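Local structure of Lin2891 protein (Listeria innocua, 3DB0) at residues Ile10-Leu14 / Ser75-Glu79. The protein is a putative pyridoxamine 5'-phosphate oxidase, and as a member of that family probably binds a flavin cofactor. Residues are numbered along the deposited sequence; the frame is centred on the assembly and turned at random.
Sequences ILAIL and SAFLE
Leu78 reaches from strand 77-86 to Ile10, Ile13 and Leu14 of helix 6-16, an apolar contact in which the amino-terminal helix packs on the antiparallel barrel of the FMN-binding split-barrel fold. Helix and strand run nearly at right angles, with local axes 104° apart and 8.7 Å between them at closest approach. Leucine suits this place because its forked end divides the work. One branch, CD1, sits among Ile10 and Leu14, 3.8 Å from Ile10 CG2 and equally near Leu14 CD2; the other, CD2, meets Ile13 CD1 at 3.9 Å. Ile13 crosses this leucine at a slant: its CG2 rests 4.0 Å from Leu78 CG while the longer arm extends over the strand's start. Beta-branching lets it present both arms at once: CG1 sits beside the backbone N (chi1 -67°), which leaves CG2 anti to it. Within the sheet, Ile123 and Ile125 of strand 113-126 and Ile68 of strand 63-68 also pack on Leu78. Phe77 points away from the helix, its ring meeting Tyr34 of the second subunit edge-to-face. Polar backbone atoms border the apolar patch: Ile10 O, already accepting from Leu14 N, lies near Leu78 CD1, and Ile13 CD1 ends 3.8 Å from Ala76 O.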
# COMPACT_ATOMS: atom_id res chain seq x y z
N ILE B 10 -9.88 -16.24 -0.19
CA ILE B 10 -10.40 -14.95 -0.65
C ILE B 10 -10.01 -13.91 0.38
O ILE B 10 -9.46 -12.87 0.04
CB ILE B 10 -11.92 -15.01 -0.89
CG1 ILE B 10 -12.24 -15.90 -2.06
CG2 ILE B 10 -12.54 -13.61 -1.19
CD1 ILE B 10 -13.67 -16.35 -2.15
N LEU B 11 -10.24 -14.22 1.66
CA LEU B 11 -9.96 -13.25 2.73
C LEU B 11 -8.51 -12.90 2.84
O LEU B 11 -8.14 -11.74 3.11
CB LEU B 11 -10.49 -13.76 4.08
CG LEU B 11 -12.00 -13.71 4.18
CD1 LEU B 11 -12.52 -14.53 5.36
CD2 LEU B 11 -12.37 -12.23 4.32
N ALA B 12 -7.67 -13.90 2.61
CA ALA B 12 -6.22 -13.72 2.70
C ALA B 12 -5.79 -12.69 1.65
O ALA B 12 -5.02 -11.76 1.93
CB ALA B 12 -5.46 -15.08 2.51
N ILE B 13 -6.37 -12.80 0.46
CA ILE B 13 -6.00 -11.89 -0.62
C ILE B 13 -6.50 -10.46 -0.26
O ILE B 13 -5.78 -9.46 -0.44
CB ILE B 13 -6.56 -12.36 -1.96
CG1 ILE B 13 -5.93 -13.68 -2.44
CG2 ILE B 13 -6.32 -11.27 -3.00
CD1 ILE B 13 -6.57 -14.26 -3.69
N LEU B 14 -7.72 -10.38 0.30
CA LEU B 14 -8.28 -9.08 0.72
C LEU B 14 -7.49 -8.50 1.89
O LEU B 14 -7.37 -7.30 2.01
CB LEU B 14 -9.77 -9.20 1.14
CG LEU B 14 -10.77 -9.55 0.03
CD1 LEU B 14 -12.19 -9.73 0.54
CD2 LEU B 14 -10.68 -8.46 -1.10
N SER B 75 0.78 -14.13 -9.18
CA SER B 75 -0.16 -13.88 -8.08
C SER B 75 -1.54 -14.49 -8.33
O SER B 75 -2.04 -14.37 -9.43
CB SER B 75 -0.44 -12.37 -7.97
OG SER B 75 0.67 -11.60 -7.60
N ALA B 76 -2.10 -15.17 -7.33
CA ALA B 76 -3.51 -15.57 -7.38
C ALA B 76 -4.21 -14.26 -7.01
O ALA B 76 -3.76 -13.52 -6.12
CB ALA B 76 -3.84 -16.62 -6.38
N PHE B 77 -5.30 -13.96 -7.69
CA PHE B 77 -6.02 -12.72 -7.44
C PHE B 77 -7.50 -12.95 -7.57
O PHE B 77 -7.94 -14.05 -7.88
CB PHE B 77 -5.53 -11.58 -8.33
CG PHE B 77 -5.73 -11.81 -9.77
CD1 PHE B 77 -4.81 -12.56 -10.49
CD2 PHE B 77 -6.86 -11.31 -10.43
CE1 PHE B 77 -5.01 -12.80 -11.84
CE2 PHE B 77 -7.06 -11.56 -11.76
CZ PHE B 77 -6.12 -12.30 -12.47
N LEU B 78 -8.26 -11.90 -7.30
CA LEU B 78 -9.69 -11.99 -7.29
C LEU B 78 -10.35 -11.16 -8.35
O LEU B 78 -9.95 -10.02 -8.63
CB LEU B 78 -10.24 -11.50 -5.92
CG LEU B 78 -9.80 -12.24 -4.66
CD1 LEU B 78 -10.30 -11.44 -3.37
CD2 LEU B 78 -10.29 -13.68 -4.74
N GLU B 79 -11.38 -11.78 -8.93
CA GLU B 79 -12.32 -11.08 -9.78
C GLU B 79 -13.66 -11.11 -9.03
O GLU B 79 -14.22 -12.17 -8.75
CB GLU B 79 -12.42 -11.71 -11.16
CG GLU B 79 -13.56 -11.11 -11.89
CD GLU B 79 -13.86 -11.73 -13.25
OE1 GLU B 79 -13.09 -12.54 -13.79
OE2 GLU B 79 -14.92 -11.38 -13.78